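Local coordinates for Atu0111 protein (Agrobacterium tumefaciens, PDB 2FSQ) that is of unknown function but has an alpha-beta fold of the 2H clan, so a relationship to 2H phosphoesterases is possible, at residues L67-A72 / L195-A200; D116-R121 / D165-R170; L138-M143 / A200-E205. One frame throughout, in Å; residues are numbered along the deposited sequence. Where two conformers were deposited one is given.

Contact 1: residues L67-A72 / L195-A200; sequences LDMPEA and LPRWQA. With ACY (acetic acid), chain C.
Two bends bring the charged groups together. Glu71 folds at chi2 (81°), which presents its carboxylate to helix 195-212, while Arg197 leaves the helix with CG anti to the backbone N, runs straight, and then bends at chi3 (45°) to meet it. The two tips engage end-on in a bidentate salt bridge, the planes of carboxylate and guanidinium only 24° apart. Arg197 NH1 binds Glu71 OE1 at 2.8 Å, and Arg197 NH2 binds Glu71 OE2 at 2.9 Å. Both oxygens use their syn lone pairs, and both lie almost in the guanidinium plane. OE1 has a second donor: Trp198 NE1, at 2.8 Å from Glu71 OE1, approaches from above the carboxylate plane, with the oxygen near the plane of the indole. Three N-H groups thus fix the rotation of the carboxylate and probably favour its ionised form. Glutamate suits the place because its two oxygens can serve an arginine while one of them also takes the indole N-H.

Met69, present as selenomethionine and bent at chi2 and chi3, lies across the indole. Its CG sits over one face, 3.9 Å from the centroid of the six-membered ring of Trp198, in a CH-pi contact, and SE makes an oblique Met-aromatic contact with the five-membered ring. Met69 CE lies 3.6 Å from Arg197 CG. An acetate, probably from the crystallisation liquor, binds the edge formed by NE and NH2 of the guanidinium: Arg197 NE donates to the acetate O at 3.0 Å and NH2 to its OXT.

The contact pins the loop that follows helix 54-67 to the first turns of helix 195-212; Trp198 also meets Phe190 edge-to-face and touches Leu75 of strand 75-77.

Contact 2: residues D116-R121 / D165-R170; sequences DYYRDR and DFFGYR
The carbonyl O of Phe166 is held by a short, nearly straight hydrogen bond from Arg121 NE, 2.7 Å from Phe166 O with an N-H...O angle of 168°; Arg121 NH2 stands 3.5 Å from the same Phe166 O. Side chains from the last turn of helix 111-121 donate here to the last carbonyls of helix 150-167, a helix-to-helix contact at the C-terminal end. Phe167 O receives an equally short bond, from Tyr118 OH at 2.7 Å, directed onto a lone pair in the carbonyl plane. A weak bond from Arg121 NH2 to Asp165 O, 3.5 Å long, adds to the grip. Arginine suits this place because its positive charge would be favoured by the partly negative, carbonyl end of the helix, and tyrosine because its ring reaches across to the neighbouring helix and ends in a donor. Gly168, with phi at 78°, is the first residue to leave helical geometry, and a positive phi is most easily adopted by glycine.

Bending at chi3 turns the Arg121 guanidinium edge-on to the carbonyls. Within its own helix, Arg121 CD lies over one face of the Tyr117 ring, whose hydroxyl bonds to Thr104.

The side chains of Tyr118 and Phe167 cross at about a right angle, and their rings form an oblique pair, planes at 44°. Phe167 CD1 lies over one face of the tyrosine, 3.4 Å from Tyr118 CE2. Beyond them, Phe167 reaches Phe88 and Val45, and Tyr118 touches Pro102 and Asn43. The edge of the Phe166 ring closes the interface where Phe166 CE2 comes to 3.1 Å from Arg121 O.

Contact 3: residues L138-M143 / A200-E205; sequences LRPVGM and AMLDEE
Residues 138-143 form the tip of a beta hairpin, in which strands 133-139 and 142-147 join through a type I turn from Arg139 to Gly142, while residues 200-205 are a regular stretch of helix 195-212. Arg139 and Gly142 form the hydrogen-bonded pair that closes the hairpin: Gly142 N to Arg139 O across the turn and Arg139 N to Gly142 O back, each 2.9 Å. Pro140, with its fixed phi, suits the second position of that turn, and Gly142 takes backbone angles (phi 145°, psi -148°) at which a CB would clash with the preceding carbonyl. Strand and helix come closest at Leu138 and Leu202, whose CA atoms are 5.9 Å apart.

The contact is van der Waals packing of methyls on side chains and backbone, with no hydrogen bond between the segments. Leu138 and Leu202 point at each other, and Leu138 CB meets Leu202 CD2 at 4.0 Å. One methyl of the strand leucine, Leu138 CD1, reaches the helix one turn on, 3.8 Å from Glu205 CB. Glu205 bends at chi2 and leads its carboxylate away, to a weak, long ion pair with Arg65. Arg139 CB is directed away from the helix, and Arg139 NH1 forms a salt bridge with Glu178 OE1. The two methyls of Leu202 divide their work: Leu202 CD2 lies 3.9 Å from Arg139 C, over the strand backbone, and Leu202 CD1 rests 4.1 Å from Pro140 CD, at the turn.

How the contacts relate
Contacts 1 and 3 are neighbours on helix 195-212, sharing Ala200, with centres about 9 Å apart. They join directly: Met69 CE packs against Met201 CB at 3.5 Å, and Trp198 CE3 lies 3.8 Å from Pro140 CG, so the hairpin tip and the loop after helix 54-67 are fastened to consecutive turns of one helix. Contact 2 lies on the opposite side of the chain's centre, its own centre about 41 Å from that of contact 1 and 35 Å from that of contact 3. Through the chain it is linked to contact 3, since helix 111-121 precedes strand 133-139 and strand 142-147 leads into helix 150-167. The acetate belongs to contact 1 alone.

Contact 1: residues L67-A72 / L195-A200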
loop_
_atom_site.group_PDB
_atom_site.type_symbol
_atom_site.label_atom_id
_atom_site.label_comp_id
_atom_site.label_asym_id
_atom_site.label_seq_id
_atom_site.Cartn_x
_atom_site.Cartn_y
_atom_site.Cartn_z
ATOM N N LEU A 67 -5.290 16.964 -0.743
ATOM C CA LEU A 67 -5.832 17.639 0.441
ATOM C C LEU A 67 -6.531 18.957 0.068
ATOM O O LEU A 67 -7.501 19.358 0.732
ATOM C CB LEU A 67 -4.724 17.874 1.470
ATOM C CG LEU A 67 -4.252 16.632 2.248
ATOM C CD1 LEU A 67 -2.875 16.806 2.893
ATOM C CD2 LEU A 67 -5.278 16.268 3.315
ATOM N N ASP A 68 -6.091 19.606 -1.011
ATOM C CA ASP A 68 -6.712 20.879 -1.447
ATOM C C ASP A 68 -8.164 20.705 -1.851
ATOM O O ASP A 68 -8.912 21.679 -1.853
ATOM C CB ASP A 68 -5.986 21.498 -2.653
ATOM C CG ASP A 68 -4.614 22.073 -2.315
ATOM O OD1 ASP A 68 -4.291 22.290 -1.129
ATOM O OD2 ASP A 68 -3.844 22.307 -3.279
HETATM N N MSE A 69 -8.552 19.487 -2.236
HETATM C CA MSE A 69 -9.881 19.239 -2.761
HETATM C C MSE A 69 -10.890 19.184 -1.614
HETATM O O MSE A 69 -10.585 18.658 -0.526
HETATM C CB MSE A 69 -9.947 17.911 -3.531
HETATM C CG MSE A 69 -9.016 17.785 -4.744
HETATM SE SE MSE A 69 -9.439 19.053 -6.170
HETATM C CE MSE A 69 -9.434 17.857 -7.665
ATOM N N PRO A 70 -12.107 19.708 -1.852
ATOM C CA PRO A 70 -13.128 19.621 -0.816
ATOM C C PRO A 70 -13.430 18.177 -0.412
ATOM O O PRO A 70 -13.682 17.920 0.761
ATOM C CB PRO A 70 -14.367 20.273 -1.445
ATOM C CG PRO A 70 -14.005 20.690 -2.783
ATOM C CD PRO A 70 -12.568 20.423 -3.053
ATOM N N GLU A 71 -13.356 17.248 -1.364
ATOM C CA GLU A 71 -13.645 15.835 -1.067
ATOM C C GLU A 71 -12.546 15.147 -0.262
ATOM O O GLU A 71 -12.685 13.982 0.115
ATOM C CB GLU A 71 -13.938 15.065 -2.356
ATOM C CG GLU A 71 -15.167 15.571 -3.088
ATOM C CD GLU A 71 -14.902 16.814 -3.929
ATOM O OE1 GLU A 71 -13.729 17.120 -4.235
ATOM O OE2 GLU A 71 -15.890 17.474 -4.299
ATOM N N ALA A 72 -11.471 15.874 0.041
ATOM C CA ALA A 72 -10.464 15.357 0.970
ATOM C C ALA A 72 -11.102 14.999 2.313
ATOM O O ALA A 72 -10.611 14.122 3.033
ATOM C CB ALA A 72 -9.358 16.371 1.167
ATOM N N LEU A 195 -16.299 14.254 -10.126
ATOM C CA LEU A 195 -15.315 13.366 -10.752
ATOM C C LEU A 195 -14.525 13.993 -11.901
ATOM O O LEU A 195 -13.320 13.770 -11.982
ATOM C CB LEU A 195 -15.939 12.016 -11.127
ATOM C CG LEU A 195 -16.514 11.245 -9.934
ATOM C CD1 LEU A 195 -17.104 9.918 -10.407
ATOM C CD2 LEU A 195 -15.478 11.015 -8.831
ATOM N N PRO A 196 -15.186 14.738 -12.812
ATOM C CA PRO A 196 -14.360 15.354 -13.864
ATOM C C PRO A 196 -13.256 16.271 -13.318
ATOM O O PRO A 196 -12.138 16.290 -13.849
ATOM C CB PRO A 196 -15.385 16.141 -14.698
ATOM C CG PRO A 196 -16.679 15.356 -14.510
ATOM C CD PRO A 196 -16.629 14.981 -13.035
ATOM N N ARG A 197 -13.527 16.984 -12.237
ATOM C CA ARG A 197 -12.502 17.814 -11.625
ATOM C C ARG A 197 -11.356 16.958 -11.049
ATOM O O ARG A 197 -10.180 17.250 -11.275
ATOM C CB ARG A 197 -13.132 18.712 -10.541
ATOM C CG ARG A 197 -12.119 19.310 -9.574
ATOM C CD ARG A 197 -12.638 20.439 -8.675
ATOM N NE ARG A 197 -13.935 20.143 -8.101
ATOM C CZ ARG A 197 -14.117 19.444 -6.980
ATOM N NH1 ARG A 197 -13.076 18.959 -6.304
ATOM N NH2 ARG A 197 -15.350 19.205 -6.547
ATOM N N TRP A 198 -11.695 15.903 -10.307
ATOM C CA TRP A 198 -10.659 14.996 -9.826
ATOM C C TRP A 198 -9.855 14.421 -10.986
ATOM O O TRP A 198 -8.637 14.341 -10.900
ATOM C CB TRP A 198 -11.249 13.885 -8.957
ATOM C CG TRP A 198 -11.355 14.301 -7.531
ATOM C CD1 TRP A 198 -12.365 15.027 -6.953
ATOM C CD2 TRP A 198 -10.412 14.023 -6.486
ATOM N NE1 TRP A 198 -12.101 15.229 -5.611
ATOM C CE2 TRP A 198 -10.902 14.633 -5.303
ATOM C CE3 TRP A 198 -9.182 13.351 -6.441
ATOM C CZ2 TRP A 198 -10.228 14.538 -4.074
ATOM C CZ3 TRP A 198 -8.505 13.270 -5.215
ATOM C CH2 TRP A 198 -9.028 13.875 -4.054
ATOM N N GLN A 199 -10.519 14.000 -12.057
ATOM C CA GLN A 199 -9.761 13.433 -13.175
ATOM C C GLN A 199 -8.775 14.442 -13.754
ATOM O O GLN A 199 -7.623 14.101 -14.069
ATOM C CB GLN A 199 -10.658 12.922 -14.285
ATOM C CG GLN A 199 -9.846 12.131 -15.324
ATOM C CD GLN A 199 -9.167 10.908 -14.720
ATOM O OE1 GLN A 199 -7.914 10.761 -14.736
ATOM N NE2 GLN A 199 -9.978 10.032 -14.170
ATOM N N ALA A 200 -9.215 15.685 -13.901
ATOM C CA ALA A 200 -8.334 16.680 -14.469
ATOM C C ALA A 200 -7.120 16.898 -13.562
ATOM O O ALA A 200 -5.982 16.982 -14.046
ATOM C CB ALA A 200 -9.101 17.979 -14.681
HETATM C C ACY C . -17.414 20.306 -9.406
HETATM O O ACY C . -16.350 20.933 -9.628
HETATM O OXT ACY C . -17.571 19.556 -8.423
HETATM C CH3 ACY C . -18.574 20.433 -10.353
#

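Contact 2: residues D116-R121 / D165-R170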
loop_
_atom_site.group_PDB
_atom_site.type_symbol
_atom_site.label_atom_id
_atom_site.label_comp_id
_atom_site.label_asym_id
_atom_site.label_seq_id
_atom_site.Cartn_x
_atom_site.Cartn_y
_atom_site.Cartn_z
ATOM N N ASP A 116 6.970 -13.361 15.477
ATOM C CA ASP A 116 8.152 -14.133 15.903
ATOM C C ASP A 116 8.463 -15.315 14.973
ATOM O O ASP A 116 9.631 -15.552 14.641
ATOM C CB ASP A 116 8.010 -14.638 17.347
ATOM C CG ASP A 116 7.843 -13.506 18.375
ATOM O OD1 ASP A 116 8.270 -12.355 18.133
ATOM O OD2 ASP A 116 7.301 -13.790 19.467
ATOM N N TYR A 117 7.433 -16.064 14.571
ATOM C CA TYR A 117 7.585 -17.204 13.651
ATOM C C TYR A 117 8.227 -16.746 12.348
ATOM O O TYR A 117 9.173 -17.370 11.853
ATOM C CB TYR A 117 6.221 -17.898 13.448
ATOM C CG TYR A 117 6.057 -18.922 12.318
ATOM C CD1 TYR A 117 6.457 -20.257 12.475
ATOM C CD2 TYR A 117 5.406 -18.578 11.134
ATOM C CE1 TYR A 117 6.249 -21.213 11.445
ATOM C CE2 TYR A 117 5.189 -19.517 10.106
ATOM C CZ TYR A 117 5.608 -20.835 10.262
ATOM O OH TYR A 117 5.387 -21.764 9.227
ATOM N N TYR A 118 7.751 -15.617 11.828
ATOM C CA TYR A 118 8.288 -15.080 10.604
ATOM C C TYR A 118 9.682 -14.458 10.740
ATOM O O TYR A 118 10.526 -14.645 9.857
ATOM C CB TYR A 118 7.309 -14.070 10.026
ATOM C CG TYR A 118 6.089 -14.695 9.395
ATOM C CD1 TYR A 118 6.156 -15.915 8.723
ATOM C CD2 TYR A 118 4.881 -14.016 9.400
ATOM C CE1 TYR A 118 5.033 -16.471 8.125
ATOM C CE2 TYR A 118 3.754 -14.548 8.792
ATOM C CZ TYR A 118 3.838 -15.768 8.160
ATOM O OH TYR A 118 2.734 -16.277 7.532
ATOM N N ARG A 119 9.912 -13.705 11.814
ATOM C CA ARG A 119 11.245 -13.129 12.056
ATOM C C ARG A 119 12.311 -14.226 12.027
ATOM O O ARG A 119 13.397 -14.041 11.461
ATOM C CB ARG A 119 11.288 -12.366 13.383
ATOM C CG ARG A 119 12.581 -11.577 13.600
ATOM C CD ARG A 119 12.864 -11.387 15.079
ATOM N NE ARG A 119 12.184 -10.233 15.674
ATOM C CZ ARG A 119 12.677 -8.994 15.711
ATOM N NH1 ARG A 119 13.855 -8.716 15.163
ATOM N NH2 ARG A 119 11.988 -8.027 16.302
ATOM N N ASP A 120 11.976 -15.376 12.614
ATOM C CA ASP A 120 12.852 -16.544 12.619
ATOM C C ASP A 120 13.001 -17.145 11.226
ATOM O O ASP A 120 14.108 -17.404 10.773
ATOM C CB ASP A 120 12.335 -17.607 13.597
ATOM C CG ASP A 120 13.125 -18.908 13.515
ATOM O OD1 ASP A 120 14.375 -18.864 13.592
ATOM O OD2 ASP A 120 12.493 -19.971 13.368
ATOM N N ARG A 121 11.880 -17.358 10.543
ATOM C CA ARG A 121 11.910 -17.951 9.219
ATOM C C ARG A 121 12.658 -17.063 8.243
ATOM O O ARG A 121 13.383 -17.566 7.383
ATOM C CB ARG A 121 10.492 -18.183 8.700
ATOM C CG ARG A 121 9.819 -19.363 9.317
ATOM C CD ARG A 121 8.409 -19.508 8.791
ATOM N NE ARG A 121 8.344 -19.978 7.410
ATOM C CZ ARG A 121 8.584 -21.224 7.014
ATOM N NH1 ARG A 121 8.957 -22.152 7.888
ATOM N NH2 ARG A 121 8.474 -21.539 5.731
ATOM N N ASP A 165 6.960 -18.419 -0.295
ATOM C CA ASP A 165 7.546 -19.621 0.304
ATOM C C ASP A 165 7.816 -19.444 1.795
ATOM O O ASP A 165 7.525 -20.329 2.594
ATOM C CB ASP A 165 8.839 -20.006 -0.419
ATOM C CG ASP A 165 8.594 -20.544 -1.810
ATOM O OD1 ASP A 165 7.466 -21.002 -2.095
ATOM O OD2 ASP A 165 9.543 -20.507 -2.630
ATOM N N PHE A 166 8.394 -18.306 2.175
ATOM C CA PHE A 166 8.670 -18.038 3.592
ATOM C C PHE A 166 7.423 -17.810 4.445
ATOM O O PHE A 166 7.333 -18.256 5.584
ATOM C CB PHE A 166 9.658 -16.867 3.732
ATOM C CG PHE A 166 11.094 -17.260 3.470
ATOM C CD1 PHE A 166 11.554 -17.468 2.174
ATOM C CD2 PHE A 166 11.973 -17.446 4.529
ATOM C CE1 PHE A 166 12.878 -17.828 1.932
ATOM C CE2 PHE A 166 13.304 -17.809 4.292
ATOM C CZ PHE A 166 13.747 -18.009 3.004
ATOM N N PHE A 167 6.449 -17.105 3.885
ATOM C CA PHE A 167 5.228 -16.796 4.628
ATOM C C PHE A 167 4.251 -17.968 4.658
ATOM O O PHE A 167 3.423 -18.054 5.567
ATOM C CB PHE A 167 4.572 -15.531 4.062
ATOM C CG PHE A 167 5.165 -14.259 4.595
ATOM C CD1 PHE A 167 4.507 -13.550 5.592
ATOM C CD2 PHE A 167 6.384 -13.761 4.109
ATOM C CE1 PHE A 167 5.035 -12.363 6.111
ATOM C CE2 PHE A 167 6.919 -12.569 4.626
ATOM C CZ PHE A 167 6.244 -11.876 5.628
ATOM N N GLY A 168 4.351 -18.844 3.659
ATOM C CA GLY A 168 3.561 -20.077 3.612
ATOM C C GLY A 168 2.120 -19.894 3.172
ATOM O O GLY A 168 1.261 -20.707 3.500
ATOM N N TYR A 169 1.858 -18.848 2.391
ATOM C CA TYR A 169 0.566 -18.667 1.736
ATOM C C TYR A 169 0.763 -17.764 0.540
ATOM O O TYR A 169 1.810 -17.111 0.398
ATOM C CB TYR A 169 -0.490 -18.044 2.675
ATOM C CG TYR A 169 -0.074 -16.692 3.232
ATOM C CD1 TYR A 169 -0.158 -15.528 2.456
ATOM C CD2 TYR A 169 0.399 -16.574 4.523
ATOM C CE1 TYR A 169 0.228 -14.291 2.972
ATOM C CE2 TYR A 169 0.783 -15.355 5.038
ATOM C CZ TYR A 169 0.688 -14.218 4.265
ATOM O OH TYR A 169 1.085 -13.031 4.811
ATOM N N ARG A 170 -0.250 -17.761 -0.329
ATOM C CA ARG A 170 -0.367 -16.843 -1.469
ATOM C C ARG A 170 -1.804 -16.338 -1.500
ATOM O O ARG A 170 -2.753 -17.120 -1.310
ATOM C CB ARG A 170 -0.074 -17.553 -2.803
ATOM C CG ARG A 170 1.393 -17.815 -3.096
ATOM C CD ARG A 170 1.589 -18.700 -4.330
ATOM N NE ARG A 170 3.005 -18.862 -4.666
ATOM C CZ ARG A 170 3.523 -18.668 -5.875
ATOM N NH1 ARG A 170 2.751 -18.325 -6.896
ATOM N NH2 ARG A 170 4.823 -18.837 -6.069
#

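Contact 3: residues L138-M143 / A200-E205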
loop_
_atom_site.group_PDB
_atom_site.type_symbol
_atom_site.label_atom_id
_atom_site.label_comp_id
_atom_site.label_asym_id
_atom_site.label_seq_id
_atom_site.Cartn_x
_atom_site.Cartn_y
_atom_site.Cartn_z
ATOM N N LEU A 138 -2.467 7.568 -11.038
ATOM C CA LEU A 138 -2.883 8.212 -9.788
ATOM C C LEU A 138 -4.377 8.083 -9.641
ATOM O O LEU A 138 -5.124 8.197 -10.609
ATOM C CB LEU A 138 -2.546 9.710 -9.780
ATOM C CG LEU A 138 -1.191 10.280 -9.414
ATOM C CD1 LEU A 138 -1.315 11.791 -9.273
ATOM C CD2 LEU A 138 -0.692 9.665 -8.127
ATOM N N ARG A 139 -4.810 7.906 -8.406
ATOM C CA ARG A 139 -6.235 7.845 -8.092
ATOM C C ARG A 139 -6.374 8.432 -6.689
ATOM O O ARG A 139 -5.380 8.658 -6.016
ATOM C CB ARG A 139 -6.691 6.395 -8.152
ATOM C CG ARG A 139 -5.855 5.516 -7.240
ATOM C CD ARG A 139 -6.040 4.053 -7.482
ATOM N NE ARG A 139 -5.063 3.314 -6.685
ATOM C CZ ARG A 139 -4.855 2.009 -6.778
ATOM N NH1 ARG A 139 -5.557 1.278 -7.634
ATOM N NH2 ARG A 139 -3.943 1.433 -6.003
ATOM N N PRO A 140 -7.606 8.726 -6.249
ATOM C CA PRO A 140 -7.720 9.349 -4.914
ATOM C C PRO A 140 -7.042 8.603 -3.766
ATOM O O PRO A 140 -6.577 9.244 -2.823
ATOM C CB PRO A 140 -9.229 9.432 -4.699
ATOM C CG PRO A 140 -9.753 9.593 -6.088
ATOM C CD PRO A 140 -8.922 8.621 -6.905
ATOM N N VAL A 141 -6.949 7.274 -3.852
ATOM C CA VAL A 141 -6.272 6.528 -2.791
ATOM C C VAL A 141 -4.744 6.506 -2.900
ATOM O O VAL A 141 -4.070 6.057 -1.973
ATOM C CB VAL A 141 -6.797 5.076 -2.626
ATOM C CG1 VAL A 141 -8.242 5.088 -2.153
ATOM C CG2 VAL A 141 -6.661 4.264 -3.898
ATOM N N GLY A 142 -4.185 6.943 -4.034
ATOM C CA GLY A 142 -2.732 6.975 -4.134
ATOM C C GLY A 142 -2.157 6.654 -5.503
ATOM O O GLY A 142 -2.776 6.914 -6.520
HETATM N N MSE A 143 -0.973 6.046 -5.512
HETATM C CA MSE A 143 -0.183 5.874 -6.732
HETATM C C MSE A 143 -0.111 4.429 -7.159
HETATM O O MSE A 143 0.226 3.559 -6.344
HETATM C CB MSE A 143 1.242 6.323 -6.480
HETATM C CG MSE A 143 1.350 7.737 -6.000
HETATM SE SE MSE A 143 2.982 8.113 -5.024
HETATM C CE MSE A 143 4.296 7.453 -6.291
ATOM N N ALA A 200 -9.215 15.685 -13.901
ATOM C CA ALA A 200 -8.334 16.680 -14.469
ATOM C C ALA A 200 -7.120 16.898 -13.562
ATOM O O ALA A 200 -5.982 16.982 -14.046
ATOM C CB ALA A 200 -9.101 17.979 -14.681
HETATM N N MSE A 201 -7.349 16.964 -12.248
HETATM C CA MSE A 201 -6.253 17.141 -11.314
HETATM C C MSE A 201 -5.342 15.914 -11.294
HETATM O O MSE A 201 -4.116 16.060 -11.275
HETATM C CB MSE A 201 -6.769 17.457 -9.906
HETATM C CG MSE A 201 -5.666 17.611 -8.859
HETATM SE SE MSE A 201 -5.060 15.943 -8.032
HETATM C CE MSE A 201 -6.609 15.634 -6.883
ATOM N N LEU A 202 -5.922 14.712 -11.315
ATOM C CA LEU A 202 -5.097 13.485 -11.259
ATOM C C LEU A 202 -4.195 13.406 -12.495
ATOM O O LEU A 202 -3.034 13.029 -12.405
ATOM C CB LEU A 202 -5.978 12.238 -11.160
ATOM C CG LEU A 202 -6.719 12.134 -9.820
ATOM C CD1 LEU A 202 -7.873 11.140 -9.901
ATOM C CD2 LEU A 202 -5.775 11.746 -8.690
ATOM N N ASP A 203 -4.733 13.817 -13.642
ATOM C CA ASP A 203 -3.965 13.800 -14.888
ATOM C C ASP A 203 -2.789 14.756 -14.773
ATOM O O ASP A 203 -1.638 14.403 -15.080
ATOM C CB ASP A 203 -4.846 14.215 -16.073
ATOM C CG ASP A 203 -5.843 13.145 -16.484
ATOM O OD1 ASP A 203 -5.721 11.987 -16.027
ATOM O OD2 ASP A 203 -6.769 13.483 -17.265
ATOM N N GLU A 204 -3.067 15.965 -14.307
ATOM C CA GLU A 204 -2.043 17.001 -14.223
ATOM C C GLU A 204 -0.972 16.583 -13.203
ATOM O O GLU A 204 0.230 16.697 -13.464
ATOM C CB GLU A 204 -2.688 18.348 -13.851
ATOM C CG GLU A 204 -1.732 19.531 -13.762
ATOM C CD GLU A 204 -2.460 20.844 -13.591
ATOM O OE1 GLU A 204 -2.979 21.358 -14.607
ATOM O OE2 GLU A 204 -2.482 21.367 -12.452
ATOM N N GLU A 205 -1.406 16.070 -12.049
ATOM C CA GLU A 205 -0.463 15.693 -10.990
ATOM C C GLU A 205 0.356 14.458 -11.312
ATOM O O GLU A 205 1.507 14.363 -10.899
ATOM C CB GLU A 205 -1.151 15.529 -9.626
ATOM C CG GLU A 205 -1.771 16.835 -9.101
ATOM C CD GLU A 205 -0.781 17.982 -8.929
ATOM O OE1 GLU A 205 0.332 17.752 -8.401
ATOM O OE2 GLU A 205 -1.150 19.126 -9.305
#